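Local coordinates for CELL WALL surface anchor family protein (PDB 2Y1V) that is the major pilin whose copies polymerise into the shaft of the pneumococcal pilus, probably as a covalent chain on the cell surface, at residues 115-120 against 296-301; 51-56 against 92-97; 60-65 against 84-89. All coordinates share one frame; numbering follows the deposited sequence.

Contact 1: 115-120 against 296-301; sequences EIHSLS and YGNNPD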
# COMPACT_ATOMS: atom_id res chain seq x y z
N GLU A 115 -14.93 5.79 31.63
CA GLU A 115 -14.80 4.90 30.50
C GLU A 115 -13.36 5.01 30.03
O GLU A 115 -12.82 6.13 29.89
CB GLU A 115 -15.77 5.29 29.38
CG GLU A 115 -15.74 4.34 28.17
CD GLU A 115 -16.73 4.73 27.07
OE1 GLU A 115 -17.83 5.24 27.38
OE2 GLU A 115 -16.41 4.51 25.88
N ILE A 116 -12.73 3.87 29.79
CA ILE A 116 -11.36 3.89 29.29
C ILE A 116 -11.26 3.31 27.89
O ILE A 116 -11.05 2.10 27.70
CB ILE A 116 -10.38 3.25 30.28
CG1 ILE A 116 -10.51 3.99 31.61
CG2 ILE A 116 -8.96 3.35 29.75
CD1 ILE A 116 -9.73 3.37 32.74
N HIS A 117 -11.46 4.21 26.92
CA HIS A 117 -11.54 3.87 25.51
C HIS A 117 -10.35 3.02 25.13
O HIS A 117 -10.44 2.10 24.34
CB HIS A 117 -11.49 5.14 24.67
CG HIS A 117 -12.76 5.94 24.69
ND1 HIS A 117 -12.88 7.10 25.43
CD2 HIS A 117 -13.94 5.77 24.05
CE1 HIS A 117 -14.10 7.60 25.26
NE2 HIS A 117 -14.75 6.82 24.42
N SER A 118 -9.22 3.36 25.72
CA SER A 118 -7.97 2.77 25.38
C SER A 118 -7.83 1.31 25.84
O SER A 118 -6.89 0.64 25.45
CB SER A 118 -6.85 3.61 25.99
OG SER A 118 -5.64 3.38 25.30
N LEU A 119 -8.77 0.83 26.65
CA LEU A 119 -8.74 -0.54 27.19
C LEU A 119 -10.03 -1.33 26.93
O LEU A 119 -10.38 -2.25 27.66
CB LEU A 119 -8.50 -0.48 28.70
CG LEU A 119 -7.18 0.06 29.25
CD1 LEU A 119 -7.30 0.16 30.77
CD2 LEU A 119 -5.99 -0.83 28.88
N SER A 120 -10.76 -0.96 25.89
CA SER A 120 -12.02 -1.62 25.59
C SER A 120 -11.83 -2.55 24.39
O SER A 120 -10.75 -2.61 23.81
CB SER A 120 -13.09 -0.56 25.32
OG SER A 120 -13.31 0.22 26.50
N TYR A 296 -5.93 2.06 12.53
CA TYR A 296 -6.41 2.98 13.56
C TYR A 296 -7.19 2.23 14.64
O TYR A 296 -7.49 1.05 14.49
CB TYR A 296 -7.32 4.04 12.92
CG TYR A 296 -8.67 3.50 12.50
CD1 TYR A 296 -8.81 2.70 11.36
CD2 TYR A 296 -9.82 3.78 13.23
CE1 TYR A 296 -10.07 2.19 10.96
CE2 TYR A 296 -11.07 3.28 12.85
CZ TYR A 296 -11.18 2.49 11.71
OH TYR A 296 -12.41 1.98 11.36
N GLY A 297 -7.50 2.91 15.72
CA GLY A 297 -8.23 2.31 16.80
C GLY A 297 -8.31 3.19 18.02
O GLY A 297 -7.56 4.18 18.15
N ASN A 298 -9.23 2.85 18.91
CA ASN A 298 -9.24 3.48 20.24
C ASN A 298 -8.14 2.87 21.11
O ASN A 298 -7.74 3.45 22.12
CB ASN A 298 -10.61 3.33 20.89
CG ASN A 298 -11.62 4.32 20.34
OD1 ASN A 298 -11.26 5.24 19.59
ND2 ASN A 298 -12.88 4.16 20.72
N ASN A 299 -7.70 1.67 20.72
CA ASN A 299 -6.59 0.96 21.36
C ASN A 299 -5.38 1.10 20.45
O ASN A 299 -5.55 1.31 19.24
CB ASN A 299 -6.93 -0.52 21.54
CG ASN A 299 -8.24 -0.75 22.26
OD1 ASN A 299 -8.69 0.09 23.01
ND2 ASN A 299 -8.84 -1.91 22.04
N PRO A 300 -4.16 0.99 21.00
CA PRO A 300 -3.01 1.08 20.09
C PRO A 300 -3.04 -0.05 19.06
O PRO A 300 -3.55 -1.14 19.36
CB PRO A 300 -1.80 0.92 21.02
CG PRO A 300 -2.31 1.32 22.38
CD PRO A 300 -3.75 0.83 22.40
N ASP A 301 -2.51 0.22 17.87
CA ASP A 301 -2.58 -0.73 16.77
C ASP A 301 -1.20 -0.97 16.14
O ASP A 301 -0.39 -0.05 16.01
CB ASP A 301 -3.59 -0.28 15.69
CG ASP A 301 -4.09 -1.45 14.83
OD1 ASP A 301 -4.90 -2.27 15.33
OD2 ASP A 301 -3.68 -1.56 13.66
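Asn299 turns its amide onto the 3-10 turn of 115-120, and the two ends of that amide meet different surroundings. CG anti to the carbonyl carbon (chi1 -54°) carries it there although CB does not aim that way. Asn299 ND2 donates to Ser120 O at 2.7 Å in a fairly straight bond, 157° at the hydrogen, with the acceptor close to the amide plane. The same nitrogen also bonds Asp403 O, and these two acceptors fix which way round the amide sits. Asn299 OD1 is left among other acceptors, 3.0 Å from His117 O and 3.1 Å from Ser118 O, probably an unfavourable approach; neither pair is a bond. The turn is tied by Ile116 O, which accepts from Leu119 N and Ser120 OG on opposite faces of its plane; Ser120 OG in turn accepts from Met52 N.

One residue back, Asn298 points at the turn. Asn298 CB rests 3.7 Å from His117 O, and Asn298 ND2, held by Leu130 O, passes 3.8 Å from His117 CD2, with ring and amide planes 76° apart. Asn298 O receives a CA-H...O contact from Ser118 CA at 3.3 Å.

This is a junction between domains. The turn follows strand 109-115 of the N-terminal region, whereas 296-301 runs out of strand 288-297 in the Cna-B-like second domain. Strand 129-134 flanks His117 and Asn298, and the loop following strand 395-402, with Asp403 and Asn405, closes on Asn299.

Contact 2: 51-56 against 92-97; sequences VMFVWT and KLTEAE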
# COMPACT_ATOMS: atom_id res chain seq x y z
N VAL A 51 -16.99 -2.49 26.82
CA VAL A 51 -16.54 -1.16 27.21
C VAL A 51 -15.96 -1.27 28.62
O VAL A 51 -16.58 -1.87 29.49
CB VAL A 51 -17.71 -0.15 27.13
CG1 VAL A 51 -17.35 1.18 27.76
CG2 VAL A 51 -18.15 0.04 25.69
N MSE A 52 -14.77 -0.70 28.83
CA MSE A 52 -14.10 -0.77 30.14
C MSE A 52 -14.43 0.40 31.07
O MSE A 52 -14.34 1.57 30.67
CB MSE A 52 -12.58 -0.84 29.98
CG MSE A 52 -11.83 -0.85 31.32
SE MSE A 52 -11.86 -2.63 32.16
CE MSE A 52 -10.23 -3.37 31.34
N PHE A 53 -14.77 0.06 32.31
CA PHE A 53 -15.13 1.04 33.32
C PHE A 53 -14.29 0.88 34.58
O PHE A 53 -14.05 -0.25 35.05
CB PHE A 53 -16.63 0.97 33.65
CG PHE A 53 -17.48 1.76 32.69
CD1 PHE A 53 -17.68 3.14 32.86
CD2 PHE A 53 -18.06 1.13 31.60
CE1 PHE A 53 -18.46 3.87 31.97
CE2 PHE A 53 -18.83 1.83 30.71
CZ PHE A 53 -19.03 3.22 30.88
N VAL A 54 -13.80 1.99 35.10
CA VAL A 54 -12.92 1.95 36.25
C VAL A 54 -13.35 2.98 37.26
O VAL A 54 -13.85 4.05 36.90
CB VAL A 54 -11.42 2.15 35.87
CG1 VAL A 54 -11.17 3.54 35.44
CG2 VAL A 54 -10.52 1.83 37.05
N TRP A 55 -13.17 2.65 38.53
CA TRP A 55 -13.63 3.49 39.61
C TRP A 55 -12.54 4.39 40.16
O TRP A 55 -11.37 4.01 40.26
CB TRP A 55 -14.15 2.63 40.75
CG TRP A 55 -15.46 2.00 40.51
CD1 TRP A 55 -15.75 1.02 39.62
CD2 TRP A 55 -16.67 2.27 41.23
NE1 TRP A 55 -17.07 0.66 39.72
CE2 TRP A 55 -17.66 1.42 40.70
CE3 TRP A 55 -17.02 3.14 42.26
CZ2 TRP A 55 -18.98 1.43 41.16
CZ3 TRP A 55 -18.31 3.14 42.73
CH2 TRP A 55 -19.28 2.30 42.18
N THR A 56 -12.97 5.58 40.55
CA THR A 56 -12.12 6.65 41.01
C THR A 56 -12.73 7.23 42.28
O THR A 56 -13.91 7.04 42.55
CB THR A 56 -12.09 7.72 39.90
OG1 THR A 56 -10.99 7.46 39.02
CG2 THR A 56 -12.01 9.11 40.46
N LYS A 92 -13.78 -3.08 35.21
CA LYS A 92 -14.42 -4.20 34.57
C LYS A 92 -14.99 -3.80 33.21
O LYS A 92 -15.43 -2.67 33.03
CB LYS A 92 -15.53 -4.73 35.49
CG LYS A 92 -16.02 -6.13 35.16
CD LYS A 92 -17.08 -6.60 36.13
CE LYS A 92 -17.55 -8.02 35.75
NZ LYS A 92 -18.65 -8.52 36.63
N LEU A 93 -14.95 -4.72 32.25
CA LEU A 93 -15.54 -4.54 30.92
C LEU A 93 -17.02 -4.91 30.94
O LEU A 93 -17.40 -5.93 31.52
CB LEU A 93 -14.85 -5.46 29.93
CG LEU A 93 -13.45 -5.24 29.39
CD1 LEU A 93 -13.05 -6.43 28.49
CD2 LEU A 93 -13.39 -3.93 28.64
N THR A 94 -17.87 -4.12 30.29
CA THR A 94 -19.28 -4.44 30.25
C THR A 94 -19.49 -5.76 29.50
O THR A 94 -18.84 -6.03 28.50
CB THR A 94 -20.10 -3.33 29.57
OG1 THR A 94 -19.55 -3.06 28.27
CG2 THR A 94 -20.09 -2.04 30.39
N GLU A 95 -20.39 -6.59 30.00
CA GLU A 95 -20.85 -7.74 29.23
C GLU A 95 -22.19 -7.33 28.61
O GLU A 95 -22.57 -6.16 28.70
CB GLU A 95 -20.94 -9.00 30.10
CG GLU A 95 -19.59 -9.37 30.74
CD GLU A 95 -19.57 -10.73 31.46
OE1 GLU A 95 -20.65 -11.26 31.83
OE2 GLU A 95 -18.46 -11.26 31.68
N ALA A 96 -22.90 -8.27 27.99
CA ALA A 96 -24.13 -7.92 27.26
C ALA A 96 -25.15 -7.16 28.11
O ALA A 96 -25.85 -6.27 27.61
CB ALA A 96 -24.75 -9.15 26.63
N GLU A 97 -25.21 -7.51 29.39
CA GLU A 97 -26.13 -6.84 30.32
C GLU A 97 -25.42 -5.89 31.30
O GLU A 97 -25.95 -5.52 32.34
CB GLU A 97 -27.00 -7.87 31.05
CG GLU A 97 -27.83 -8.75 30.09
CD GLU A 97 -28.86 -9.62 30.80
OE1 GLU A 97 -28.67 -9.93 32.00
OE2 GLU A 97 -29.87 -9.99 30.15
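Thr94 OG1 has two partners: it accepts from Val51 N at 3.0 Å and donates to Ile48 O. With chi1 at 54°, OG1 lies between its own backbone N and carbonyl carbon, where it can meet Val51 N while Thr94 N gives a 2.7 Å bond to Val51 O. Backbone and side chain of one threonine thus grip both polar backbone atoms of Val51, just beyond the regular ladder.

Within the ladder, Phe53 and Lys92 form an antiparallel hydrogen-bonded pair, with Phe53 N to Lys92 O at 2.9 Å and Lys92 N to Phe53 O at 2.8 Å. Met52 and Leu93 make the neighbouring non-hydrogen-bonded pair. There Leu93 CD2 leans against Met52 CB at 3.5 Å, and the selenomethionine chain of Met52, bent at chi2 and chi3, lays SE over the Lys92 backbone, 3.5 Å from its C. On the other face, Thr94 CG2 approaches Phe53 CD2 obliquely at 4.0 Å.

Strand 91-93 is the outer neighbour of strand 52-57, which has strand 109-115 on its other side. The face carrying Phe53 looks onto strand 8-16, at Val11 and Lys13, while Lys92 and Thr94 touch strand 99-102.

Contact 3: 60-65 against 84-89; sequences NEIIDE and AMPATA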
# COMPACT_ATOMS: atom_id res chain seq x y z
N ASN A 60 -10.39 11.99 41.29
CA ASN A 60 -9.98 11.45 40.01
C ASN A 60 -8.80 10.48 40.10
O ASN A 60 -8.15 10.17 39.11
CB ASN A 60 -9.70 12.59 39.04
CG ASN A 60 -10.85 13.59 39.00
OD1 ASN A 60 -12.02 13.21 38.95
ND2 ASN A 60 -10.51 14.88 39.02
N GLU A 61 -8.56 10.00 41.32
CA GLU A 61 -7.52 8.99 41.59
C GLU A 61 -8.10 7.57 41.62
O GLU A 61 -9.09 7.30 42.30
CB GLU A 61 -6.87 9.31 42.92
CG GLU A 61 -6.15 8.16 43.56
CD GLU A 61 -4.66 8.18 43.33
OE1 GLU A 61 -4.22 8.02 42.17
OE2 GLU A 61 -3.93 8.36 44.33
N ILE A 62 -7.49 6.67 40.87
CA ILE A 62 -7.98 5.30 40.74
C ILE A 62 -7.96 4.55 42.07
O ILE A 62 -6.98 4.63 42.82
CB ILE A 62 -7.17 4.49 39.73
CG1 ILE A 62 -7.57 4.87 38.30
CG2 ILE A 62 -7.38 2.97 39.95
CD1 ILE A 62 -6.66 4.27 37.23
N ILE A 63 -9.04 3.81 42.33
CA ILE A 63 -9.18 3.09 43.59
C ILE A 63 -9.34 1.60 43.37
O ILE A 63 -9.68 1.16 42.27
CB ILE A 63 -10.37 3.58 44.43
CG1 ILE A 63 -11.70 3.12 43.80
CG2 ILE A 63 -10.33 5.07 44.63
CD1 ILE A 63 -12.93 3.52 44.59
N ASP A 64 -9.07 0.82 44.41
CA ASP A 64 -9.33 -0.59 44.40
C ASP A 64 -10.68 -0.78 45.05
O ASP A 64 -11.36 0.21 45.37
CB ASP A 64 -8.23 -1.38 45.14
CG ASP A 64 -8.29 -1.22 46.66
OD1 ASP A 64 -9.36 -0.88 47.23
OD2 ASP A 64 -7.25 -1.46 47.31
N GLU A 65 -11.07 -2.03 45.31
CA GLU A 65 -12.45 -2.27 45.75
C GLU A 65 -12.73 -2.00 47.23
O GLU A 65 -13.87 -2.04 47.67
CB GLU A 65 -12.93 -3.65 45.31
CG GLU A 65 -12.13 -4.81 45.85
CD GLU A 65 -12.53 -6.12 45.22
OE1 GLU A 65 -12.06 -6.44 44.11
OE2 GLU A 65 -13.33 -6.85 45.86
N ALA A 84 0.29 3.50 34.13
CA ALA A 84 -0.25 2.25 33.61
C ALA A 84 -1.40 1.86 34.51
O ALA A 84 -1.35 2.09 35.72
CB ALA A 84 0.80 1.18 33.58
N MSE A 85 -2.46 1.29 33.93
CA MSE A 85 -3.61 0.87 34.72
C MSE A 85 -3.09 -0.01 35.85
O MSE A 85 -2.48 -1.03 35.59
CB MSE A 85 -4.59 0.10 33.84
CG MSE A 85 -5.82 -0.40 34.58
SE MSE A 85 -6.91 1.06 35.28
CE MSE A 85 -7.79 1.62 33.62
N PRO A 86 -3.29 0.40 37.11
CA PRO A 86 -2.82 -0.43 38.22
C PRO A 86 -3.56 -1.77 38.25
O PRO A 86 -4.77 -1.81 38.03
CB PRO A 86 -3.18 0.39 39.47
CG PRO A 86 -3.57 1.79 38.95
CD PRO A 86 -4.01 1.61 37.55
N ALA A 87 -2.83 -2.84 38.54
CA ALA A 87 -3.36 -4.20 38.47
C ALA A 87 -4.58 -4.48 39.35
O ALA A 87 -5.46 -5.23 38.95
CB ALA A 87 -2.25 -5.22 38.76
N THR A 88 -4.63 -3.90 40.54
CA THR A 88 -5.72 -4.17 41.48
C THR A 88 -6.86 -3.13 41.41
O THR A 88 -7.73 -3.09 42.29
CB THR A 88 -5.22 -4.20 42.93
OG1 THR A 88 -4.64 -2.93 43.26
CG2 THR A 88 -4.17 -5.31 43.12
N ALA A 89 -6.87 -2.32 40.36
CA ALA A 89 -7.90 -1.30 40.23
C ALA A 89 -9.27 -1.93 40.11
O ALA A 89 -9.43 -2.99 39.53
CB ALA A 89 -7.64 -0.38 39.02
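Apolar packing joins the short strand 61-63 to the loop that leads into strand 91-93, near the far N-terminal end of the elongated chain, and Ile62 carries most of it. Ile62 points at the loop and divides its work between two branches. Ile62 CG2, set opposite its own backbone N, presses on Ala89 CB at 3.5 Å and comes within 4.1 Å of Pro86 CG. On the other branch, Ile62 CD1 meets Pro86 CD tip to tip at 3.8 Å and lies 3.8 Å from Met85 SE. Ile62 and Met85 cross at about a right angle, the selenomethionine folding back at chi2 and chi3 so that SE, rather than its methyl, does the touching.

The loop presents these groups through a type I beta turn from Pro86 to Ala89, closed by Ala89 N to Pro86 O at 3.2 Å. The turn brings Pro86 and Ala89 to the same isoleucine and places Thr88 O against Asp64 CB, 3.4 Å away. Asp64 directs its carboxylate elsewhere: chi1 of 73° puts CG between the backbone N and carbonyl carbon, and OD1 accepts Asn66 N and Gln68 N. Two N-H groups on one oxygen would favour the charged carboxylate.

Leu70 and Val72 extend the apolar patch beside Pro86, and Met85 and Ala89 reach Val54 of strand 52-57. This is a beta-turn loop packed through apolar side chains on strands 52-57, 61-63, 69-70 and 72-73 of a beta domain, with an Asx turn at Asp64 leading the chain out of strand 61-63.

Contacts 2 and 3 lie 13 Å apart, centre to centre, and contact 1 is 14 Å from contact 2 and 18 Å from contact 3. Strand 52-57 links them: it pairs with 91-93 in contact 2, is followed by strand 61-63 of contact 3, whose Ile63 N probably donates to Trp55 O at 3.1 Å, and bonds Ile116 of contact 1 by backbone. Both segments of contact 3 fall between those of contact 2; contact 1 comes later, its segments 176 residues apart at their closest ends. Contacts 2 and 3 thus appear to lie within the N-terminal domain, and contact 1 probably joins it to the next, consistent with a rod-like pilin of successive domains.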